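Local atomic coordinates of 7,8-dihydro-6-hydroxymethylpterin pyrophosphokinase-dihydropteroate synthase (Plasmodium falciparum, PDB entry 6JWS), a protein that probably catalyses two successive steps of folate biosynthesis, the pyrophosphorylation of 6-hydroxymethyl-7,8-dihydropterin by ATP and condensation of the resulting diphosphate with 4-aminobenzoate to 7,8-dihydropteroate. Residues Phe408-Pro411 with Lys412-Val415. The protein carries 1 engineered substitution. Numbering follows the deposited sequence.
Sequences FVEP and KRAV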
ATOM      1  N   PHE B 408      15.234  42.080  -0.443  1.00 30.73           N
ATOM      2  CA  PHE B 408      15.991  41.802  -1.654  1.00 32.80           C
ATOM      3  C   PHE B 408      15.888  40.335  -2.058  1.00 34.35           C
ATOM      4  O   PHE B 408      15.890  39.430  -1.213  1.00 31.91           O
ATOM      5  CB  PHE B 408      17.452  42.234  -1.506  1.00 34.47           C
ATOM      6  CG  PHE B 408      17.636  43.695  -1.172  1.00 35.63           C
ATOM      7  CD1 PHE B 408      17.194  44.685  -2.041  1.00 34.99           C
ATOM      8  CD2 PHE B 408      18.241  44.080   0.016  1.00 33.92           C
ATOM      9  CE1 PHE B 408      17.373  46.029  -1.734  1.00 35.38           C
ATOM     10  CE2 PHE B 408      18.406  45.423   0.328  1.00 34.00           C
ATOM     11  CZ  PHE B 408      17.975  46.394  -0.551  1.00 33.97           C
ATOM     12  N   VAL B 409      15.802  40.125  -3.376  1.00 32.03           N
ATOM     13  CA  VAL B 409      15.997  38.809  -3.958  1.00 30.98           C
ATOM     14  C   VAL B 409      17.443  38.402  -3.711  1.00 32.94           C
ATOM     15  O   VAL B 409      18.322  39.257  -3.653  1.00 36.23           O
ATOM     16  CB  VAL B 409      15.705  38.827  -5.467  1.00 29.66           C
ATOM     17  CG1 VAL B 409      15.638  37.417  -6.038  1.00 29.27           C
ATOM     18  CG2 VAL B 409      14.440  39.614  -5.783  1.00 29.58           C
ATOM     19  N   GLU B 410      17.678  37.090  -3.593  1.00 34.85           N
ATOM     20  CA  GLU B 410      19.018  36.561  -3.398  1.00 34.35           C
ATOM     21  C   GLU B 410      19.286  35.443  -4.403  1.00 31.90           C
ATOM     22  O   GLU B 410      19.262  34.270  -4.040  1.00 30.29           O
ATOM     23  CB  GLU B 410      19.153  36.027  -1.968  1.00 39.57           C
ATOM     24  CG  GLU B 410      19.238  37.113  -0.911  1.00 45.22           C
ATOM     25  CD  GLU B 410      19.047  36.586   0.501  1.00 53.88           C
ATOM     26  OE1 GLU B 410      20.056  36.528   1.244  1.00 54.35           O
ATOM     27  OE2 GLU B 410      17.888  36.233   0.854  1.00 58.82           O
ATOM     28  N   PRO B 411      19.630  35.752  -5.671  1.00 30.58           N
ATOM     29  CA  PRO B 411      19.699  34.726  -6.709  1.00 30.93           C
ATOM     30  C   PRO B 411      20.689  33.608  -6.380  1.00 31.15           C
ATOM     31  O   PRO B 411      20.430  32.447  -6.689  1.00 29.97           O
ATOM     32  CB  PRO B 411      20.121  35.488  -7.974  1.00 30.43           C
ATOM     33  CG  PRO B 411      19.814  36.930  -7.659  1.00 32.67           C
ATOM     34  CD  PRO B 411      20.035  37.079  -6.165  1.00 31.63           C
ATOM     35  N   LYS B 412      21.795  33.959  -5.712  1.00 31.18           N
ATOM     36  CA  LYS B 412      22.846  32.999  -5.407  1.00 32.25           C
ATOM     37  C   LYS B 412      22.333  31.976  -4.400  1.00 29.73           C
ATOM     38  O   LYS B 412      22.661  30.801  -4.506  1.00 26.99           O
ATOM     39  CB  LYS B 412      24.098  33.674  -4.835  1.00 33.70           C
ATOM     40  CG  LYS B 412      24.921  34.501  -5.813  1.00 39.34           C
ATOM     41  CD  LYS B 412      26.265  34.919  -5.215  1.00 48.44           C
ATOM     42  CE  LYS B 412      26.755  36.284  -5.660  1.00 51.59           C
ATOM     43  NZ  LYS B 412      26.429  36.562  -7.080  1.00 57.26           N
ATOM     44  N   ARG B 413      21.573  32.456  -3.406  1.00 30.82           N
ATOM     45  CA  ARG B 413      20.931  31.611  -2.410  1.00 30.00           C
ATOM     46  C   ARG B 413      19.903  30.717  -3.112  1.00 27.27           C
ATOM     47  O   ARG B 413      19.811  29.536  -2.809  1.00 24.89           O
ATOM     48  CB  ARG B 413      20.312  32.498  -1.326  1.00 35.61           C
ATOM     49  CG  ARG B 413      19.594  31.760  -0.206  1.00 48.34           C
ATOM     50  CD  ARG B 413      18.706  32.725   0.570  1.00 59.69           C
ATOM     51  NE  ARG B 413      18.584  32.482   2.007  1.00 71.17           N
ATOM     52  CZ  ARG B 413      17.784  31.575   2.569  1.00 79.62           C
ATOM     53  NH1 ARG B 413      17.024  30.793   1.818  1.00 81.67           N
ATOM     54  NH2 ARG B 413      17.749  31.448   3.886  1.00 78.82           N
ATOM     55  N   ALA B 414      19.181  31.278  -4.094  1.00 24.03           N
ATOM     56  CA  ALA B 414      18.202  30.532  -4.873  1.00 24.51           C
ATOM     57  C   ALA B 414      18.883  29.363  -5.581  1.00 23.91           C
ATOM     58  O   ALA B 414      18.421  28.232  -5.463  1.00 20.71           O
ATOM     59  CB  ALA B 414      17.468  31.420  -5.855  1.00 22.51           C
ATOM     60  N   VAL B 415      19.994  29.650  -6.277  1.00 22.46           N
ATOM     61  CA  VAL B 415      20.657  28.646  -7.091  1.00 23.97           C
ATOM     62  C   VAL B 415      21.294  27.575  -6.197  1.00 26.42           C
ATOM     63  O   VAL B 415      21.296  26.389  -6.535  1.00 24.63           O
ATOM     64  CB  VAL B 415      21.644  29.304  -8.076  1.00 22.85           C
ATOM     65  CG1 VAL B 415      22.597  28.302  -8.712  1.00 21.51           C
ATOM     66  CG2 VAL B 415      20.889  30.060  -9.156  1.00 22.02           C
TER
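Lys412 follows Pro411 at the start of helix 411-424 and carries the chain into the first turn; its CB points away from 408-411, the side chain bends twice towards its end, and the exposed residue meets little here beyond its bonded neighbour. Arg413 makes the side-chain contact with Glu410. Its CG stands anti to the backbone N (chi1 180°), which brings the aliphatic part of the chain across that of Glu410. Glu410 CB and Arg413 CB approach to 3.8 Å, and farther out Arg413 CD comes within 3.6 Å of Glu410 OE2. The carboxylate and guanidinium planes are 39° apart. Because Glu410 OE2 sits well out of the guanidinium plane, 4.0 Å from Arg413 NE, the salt bridge is long and purely electrostatic, with no N-H directed at the oxygen. Asp404 brings a second carboxylate close to that of Glu410, and Asp400 forms a weak, long ion pair with Arg413, so the arginine probably tempers the negative charge gathered here. Ala414 N donates to Glu410 O at 3.0 Å, almost in line with the carbonyl. Ala414 CB points toward the preceding residues, 3.2 Å from Pro411 O, and also touches Val455 of helix 448-464. Val415 repeats the pattern one residue on: its N donates to Pro411 O at 2.9 Å, from a position tilted 19° off the carbonyl plane, and CG2 packs beside the same oxygen. Pro411 and Val415 both touch Leu458, seating this end of the helix against helix 448-464. Glu410 as N-cap residue, proline in the first turn and two successive i+4 to i backbone bonds make this a helix N-terminus, here beginning an outer helix of the TIM barrel in the pterin-binding domain.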